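Local coordinates for GDSL-like protein (Collinsella aerofaciens ATCC 25986, PDB 7BXD), which probably hydrolyses acyl esters, as a GDSL-like acyl-hydrolase of the SGNH hydrolase superfamily, at residues I77-D82 with S86-L91; G129-L134 with L147-P152. All coordinates share one frame; numbering follows the deposited sequence.

Contact 1: residues I77-D82 with S86-L91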
loop_
_atom_site.group_PDB
_atom_site.type_symbol
_atom_site.label_atom_id
_atom_site.label_comp_id
_atom_site.label_asym_id
_atom_site.label_seq_id
_atom_site.Cartn_x
_atom_site.Cartn_y
_atom_site.Cartn_z
ATOM N N ILE A 77 -7.067 -1.724 -4.776
ATOM C CA ILE A 77 -7.722 -0.506 -4.301
ATOM C C ILE A 77 -9.132 -0.407 -4.873
ATOM O O ILE A 77 -10.102 -0.141 -4.141
ATOM C CB ILE A 77 -6.861 0.730 -4.604
ATOM C CG1 ILE A 77 -5.617 0.709 -3.687
ATOM C CG2 ILE A 77 -7.654 2.040 -4.378
ATOM C CD1 ILE A 77 -4.662 1.883 -3.869
ATOM N N ALA A 78 -9.272 -0.646 -6.189
ATOM C CA ALA A 78 -10.541 -0.448 -6.881
ATOM C C ALA A 78 -11.430 -1.684 -6.865
ATOM O O ALA A 78 -10.959 -2.837 -6.811
ATOM C CB ALA A 78 -10.307 -0.075 -8.334
ATOM N N ILE A 79 -12.745 -1.428 -6.969
ATOM C CA ILE A 79 -13.716 -2.503 -7.133
ATOM C C ILE A 79 -13.548 -3.137 -8.502
ATOM O O ILE A 79 -13.366 -2.438 -9.503
ATOM C CB ILE A 79 -15.158 -1.961 -7.027
ATOM C CG1 ILE A 79 -15.361 -1.195 -5.727
ATOM C CG2 ILE A 79 -16.149 -3.114 -7.167
ATOM C CD1 ILE A 79 -16.780 -0.624 -5.584
ATOM N N LYS A 80 -13.673 -4.461 -8.558
ATOM C CA LYS A 80 -13.710 -5.209 -9.813
ATOM C C LYS A 80 -14.613 -6.422 -9.610
ATOM O O LYS A 80 -14.666 -6.981 -8.513
ATOM C CB LYS A 80 -12.291 -5.616 -10.269
ATOM C CG LYS A 80 -12.200 -5.963 -11.755
ATOM C CD LYS A 80 -10.784 -6.260 -12.203
ATOM C CE LYS A 80 -10.753 -6.457 -13.718
ATOM N NZ LYS A 80 -9.647 -7.311 -14.224
ATOM N N ALA A 81 -15.318 -6.834 -10.669
ATOM C CA ALA A 81 -16.391 -7.808 -10.474
ATOM C C ALA A 81 -15.906 -9.187 -10.028
ATOM O O ALA A 81 -16.729 -9.990 -9.580
ATOM C CB ALA A 81 -17.225 -7.932 -11.736
ATOM N N ASP A 82 -14.611 -9.487 -10.149
ATOM C CA ASP A 82 -14.084 -10.803 -9.829
ATOM C C ASP A 82 -13.745 -10.984 -8.356
ATOM O O ASP A 82 -13.392 -12.098 -7.960
ATOM C CB ASP A 82 -12.879 -11.153 -10.724
ATOM C CG ASP A 82 -11.704 -10.206 -10.548
ATOM O OD1 ASP A 82 -11.880 -9.064 -10.050
ATOM O OD2 ASP A 82 -10.586 -10.621 -10.940
ATOM N N SER A 86 -12.001 -5.305 -2.264
ATOM C CA SER A 86 -11.203 -4.125 -2.603
ATOM C C SER A 86 -11.048 -3.206 -1.389
ATOM O O SER A 86 -11.793 -3.301 -0.392
ATOM C CB SER A 86 -11.863 -3.314 -3.707
ATOM O OG SER A 86 -13.100 -2.744 -3.296
ATOM N N PHE A 87 -10.062 -2.294 -1.470
ATOM C CA PHE A 87 -9.947 -1.312 -0.394
ATOM C C PHE A 87 -11.255 -0.534 -0.270
ATOM O O PHE A 87 -11.711 -0.231 0.831
ATOM C CB PHE A 87 -8.794 -0.325 -0.623
ATOM C CG PHE A 87 -7.384 -0.872 -0.486
ATOM C CD1 PHE A 87 -6.946 -2.061 -1.112
ATOM C CD2 PHE A 87 -6.442 -0.132 0.236
ATOM C CE1 PHE A 87 -5.590 -2.465 -1.024
ATOM C CE2 PHE A 87 -5.104 -0.543 0.315
ATOM C CZ PHE A 87 -4.684 -1.680 -0.314
ATOM N N VAL A 88 -11.852 -0.155 -1.405
ATOM C CA VAL A 88 -13.114 0.581 -1.370
ATOM C C VAL A 88 -14.161 -0.214 -0.591
ATOM O O VAL A 88 -14.875 0.343 0.246
ATOM C CB VAL A 88 -13.585 0.887 -2.805
ATOM C CG1 VAL A 88 -15.050 1.354 -2.828
ATOM C CG2 VAL A 88 -12.660 1.924 -3.462
ATOM N N GLU A 89 -14.279 -1.525 -0.877
ATOM C CA GLU A 89 -15.287 -2.351 -0.225
ATOM C C GLU A 89 -14.975 -2.601 1.247
ATOM O O GLU A 89 -15.900 -2.761 2.062
ATOM C CB GLU A 89 -15.456 -3.658 -0.984
ATOM C CG GLU A 89 -16.202 -3.508 -2.302
ATOM C CD GLU A 89 -15.913 -4.621 -3.300
ATOM O OE1 GLU A 89 -14.725 -4.869 -3.621
ATOM O OE2 GLU A 89 -16.894 -5.232 -3.822
ATOM N N ARG A 90 -13.679 -2.683 1.604
ATOM C CA ARG A 90 -13.275 -3.007 2.971
ATOM C C ARG A 90 -13.302 -1.802 3.905
ATOM O O ARG A 90 -13.265 -1.989 5.130
ATOM C CB ARG A 90 -11.854 -3.598 2.996
ATOM C CG ARG A 90 -11.788 -5.022 2.413
ATOM C CD ARG A 90 -10.469 -5.672 2.835
ATOM N NE ARG A 90 -9.407 -5.049 2.066
ATOM C CZ ARG A 90 -8.221 -4.576 2.505
ATOM N NH1 ARG A 90 -7.843 -4.575 3.788
ATOM N NH2 ARG A 90 -7.399 -4.101 1.596
ATOM N N LEU A 91 -13.294 -0.569 3.372
ATOM C CA LEU A 91 -13.001 0.587 4.225
ATOM C C LEU A 91 -13.975 0.699 5.410
ATOM O O LEU A 91 -13.566 0.990 6.545
ATOM C CB LEU A 91 -12.998 1.861 3.381
ATOM C CG LEU A 91 -12.861 3.171 4.153
ATOM C CD1 LEU A 91 -11.572 3.225 4.941
ATOM C CD2 LEU A 91 -12.941 4.323 3.160
HETATM O O HOH W 1 -13.766 -5.904 -5.909
#

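Contact 2: residues G129-L134 with L147-P152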
loop_
_atom_site.group_PDB
_atom_site.type_symbol
_atom_site.label_atom_id
_atom_site.label_comp_id
_atom_site.label_asym_id
_atom_site.label_seq_id
_atom_site.Cartn_x
_atom_site.Cartn_y
_atom_site.Cartn_z
ATOM N N GLY A 129 -10.779 6.904 -9.653
ATOM C CA GLY A 129 -11.991 7.068 -8.874
ATOM C C GLY A 129 -11.940 6.349 -7.547
ATOM O O GLY A 129 -12.512 6.828 -6.559
ATOM N N ALA A 130 -11.260 5.197 -7.487
ATOM C CA ALA A 130 -11.137 4.478 -6.232
ATOM C C ALA A 130 -10.250 5.223 -5.240
ATOM O O ALA A 130 -10.556 5.268 -4.032
ATOM C CB ALA A 130 -10.608 3.072 -6.499
ATOM N N VAL A 131 -9.111 5.758 -5.704
ATOM C CA VAL A 131 -8.258 6.531 -4.807
ATOM C C VAL A 131 -9.028 7.743 -4.289
ATOM O O VAL A 131 -8.973 8.088 -3.102
ATOM C CB VAL A 131 -6.923 6.916 -5.472
ATOM C CG1 VAL A 131 -6.070 7.792 -4.523
ATOM C CG2 VAL A 131 -6.131 5.665 -5.863
ATOM N N ASP A 132 -9.762 8.419 -5.186
ATOM C CA ASP A 132 -10.590 9.555 -4.792
ATOM C C ASP A 132 -11.601 9.143 -3.724
ATOM O O ASP A 132 -11.774 9.836 -2.712
ATOM C CB ASP A 132 -11.253 10.109 -6.059
ATOM C CG ASP A 132 -12.076 11.349 -5.805
ATOM O OD1 ASP A 132 -11.478 12.447 -5.807
ATOM O OD2 ASP A 132 -13.304 11.214 -5.611
ATOM N N TYR A 133 -12.289 8.020 -3.944
ATOM C CA TYR A 133 -13.241 7.527 -2.940
ATOM C C TYR A 133 -12.570 7.315 -1.595
ATOM O O TYR A 133 -13.131 7.674 -0.551
ATOM C CB TYR A 133 -13.888 6.219 -3.413
ATOM C CG TYR A 133 -14.870 5.671 -2.417
ATOM C CD1 TYR A 133 -14.447 4.790 -1.408
ATOM C CD2 TYR A 133 -16.233 6.019 -2.493
ATOM C CE1 TYR A 133 -15.337 4.295 -0.490
ATOM C CE2 TYR A 133 -17.136 5.523 -1.576
ATOM C CZ TYR A 133 -16.681 4.668 -0.574
ATOM O OH TYR A 133 -17.600 4.173 0.356
ATOM N N LEU A 134 -11.406 6.656 -1.580
ATOM C CA LEU A 134 -10.764 6.379 -0.296
ATOM C C LEU A 134 -10.455 7.659 0.450
ATOM O O LEU A 134 -10.678 7.749 1.662
ATOM C CB LEU A 134 -9.477 5.575 -0.472
ATOM C CG LEU A 134 -9.592 4.108 -0.926
ATOM C CD1 LEU A 134 -8.183 3.507 -0.895
ATOM C CD2 LEU A 134 -10.529 3.318 -0.034
ATOM N N LEU A 147 -3.792 11.360 7.353
ATOM C CA LEU A 147 -3.841 10.357 6.287
ATOM C C LEU A 147 -2.582 10.476 5.451
ATOM O O LEU A 147 -2.237 11.570 4.967
ATOM C CB LEU A 147 -5.072 10.625 5.415
ATOM C CG LEU A 147 -5.227 9.792 4.141
ATOM C CD1 LEU A 147 -5.253 8.289 4.453
ATOM C CD2 LEU A 147 -6.509 10.227 3.392
ATOM N N VAL A 148 -1.901 9.345 5.262
ATOM C CA VAL A 148 -0.669 9.287 4.479
ATOM C C VAL A 148 -0.832 8.124 3.508
ATOM O O VAL A 148 -1.183 7.009 3.925
ATOM C CB VAL A 148 0.562 9.053 5.388
ATOM C CG1 VAL A 148 1.833 8.954 4.575
ATOM C CG2 VAL A 148 0.705 10.136 6.461
ATOM N N PHE A 149 -0.549 8.362 2.231
ATOM C CA PHE A 149 -0.528 7.278 1.252
ATOM C C PHE A 149 0.920 6.860 1.024
ATOM O O PHE A 149 1.837 7.686 1.055
ATOM C CB PHE A 149 -1.142 7.693 -0.098
ATOM C CG PHE A 149 -2.604 7.365 -0.222
ATOM C CD1 PHE A 149 -3.543 7.953 0.633
ATOM C CD2 PHE A 149 -3.043 6.439 -1.170
ATOM C CE1 PHE A 149 -4.893 7.624 0.506
ATOM C CE2 PHE A 149 -4.406 6.141 -1.295
ATOM C CZ PHE A 149 -5.330 6.728 -0.456
ATOM N N MET A 150 1.120 5.568 0.760
ATOM C CA MET A 150 2.419 5.048 0.342
ATOM C C MET A 150 2.256 4.414 -1.022
ATOM O O MET A 150 1.385 3.567 -1.224
ATOM C CB MET A 150 2.970 4.019 1.361
ATOM C CG MET A 150 2.914 4.563 2.781
ATOM S SD MET A 150 4.064 3.802 3.947
ATOM C CE MET A 150 3.473 2.103 3.909
ATOM N N THR A 151 3.066 4.841 -1.978
ATOM C CA THR A 151 2.957 4.289 -3.326
ATOM C C THR A 151 3.369 2.815 -3.325
ATOM O O THR A 151 4.207 2.398 -2.516
ATOM C CB THR A 151 3.813 5.096 -4.292
ATOM O OG1 THR A 151 5.148 5.116 -3.765
ATOM C CG2 THR A 151 3.297 6.523 -4.482
ATOM N N PRO A 152 2.784 2.014 -4.218
ATOM C CA PRO A 152 3.055 0.567 -4.207
ATOM C C PRO A 152 4.482 0.266 -4.601
ATOM O O PRO A 152 5.023 0.846 -5.558
ATOM C CB PRO A 152 2.070 0.015 -5.261
ATOM C CG PRO A 152 1.749 1.213 -6.161
ATOM C CD PRO A 152 1.742 2.383 -5.193
#

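Contact 1: residues I77-D82 with S86-L91
I77 sets its CG1 over the F87 ring, 3.9 Å from the ring centroid and only 6° off the ring normal, a CH-pi contact over the middle of one face. The guanidinium of R90 reaches the opposite face near its rim through NH2, so the ring is held between an aliphatic and a cationic group. Beside this pair the backbone O of I77 accepts from V88 N at 3.2 Å, in the carbonyl plane and with an N-H...O angle of 159°. V88 CG2 packs against that same oxygen at 3.4 Å. D109 accepts from the backbone N-H groups of I77 and A78, a further hold on the loop.

I77, S86, F87 and V88 form this buried, close-packed side; I79 and E89, partly exposed, form the side nearer solvent. I79 crosses V88 at about a right angle, CD1 meeting CG1 at 3.8 Å. A water accepts from K80 N and lies 2.7 Å from E89 OE1, linking the segments.

S86 and E89 form a capping box: S86 OG, set between its backbone N and carbonyl carbon (chi1 66°), receives E89 N at 3.0 Å and itself donates to E89 OE1. S86 N reaches OE1 from the opposite face of the carboxylate plane. Two donors thus grip OE1, the water being a probable third, which would be expected to stabilise the ionised carboxylate at the start of helix 87-90.

Contact 2: residues G129-L134 with L147-P152
The F149 ring meets L134 at its edge, where CB lies near the ring plane and 4.3 Å from CZ. V131 comes to the same outer end of the ring obliquely, its CG1 4.0 Å from CE2. The F149 side chain also touches V103 of strand 100-104 and M183 and C187 of helix 176-189, so a neighbouring strand and a second helix take part in its surroundings.

The CB bond of F149 points toward helix 127-141, and chi1 of -93°, some 30° from a staggered value, sets the direction in which the ring continues. On the helix, V131 CG1 is anti to the backbone N (chi1 177°), and this is the branch that meets CE2; the V131 and F149 side chains run alongside one another, each pointing back toward the other's backbone.

The backbones stay far apart: the nearest CA atoms, those of V131 and F149, are 9.8 Å from each other, and the large ring fills much of that separation. Only 134 Å² is buried between the segments, counting both sides, in keeping with a contact made chiefly by one aromatic side chain. L134 points its CB bond toward the strand, whereas V131, nearly one turn earlier, reaches it from the flank through CG1.

Helix 127-141 leads through a short loop into strand 146-150, whose parallel neighbours are 100-104 and 194-195. The contact thus joins a helix to the sheet of an alpha/beta/alpha fold, as in SGNH hydrolases. All three touching residues are buried and meet through carbon atoms alone, implying cohesion by dispersion and exclusion of water, with little directional constraint.

Overall arrangement
Both contacts are buried, but contact 2 lies deeper, its centre about 9 Å from the centre of the chain against about 14 Å for contact 1. The two centres are about 12 Å apart, and helix 127-141 connects them: A130 CB packs on A78 CA at 3.5 Å, and L134 CD1 on I77 CG2 at 3.8 Å. L134 thus serves both neighbourhoods, meeting the strand as well as the loop. Contact 1 joins a loop to a short helix over a larger area and mixes apolar packing with backbone, carboxylate and water-mediated bonds; contact 2, between helix and central sheet, is purely apolar.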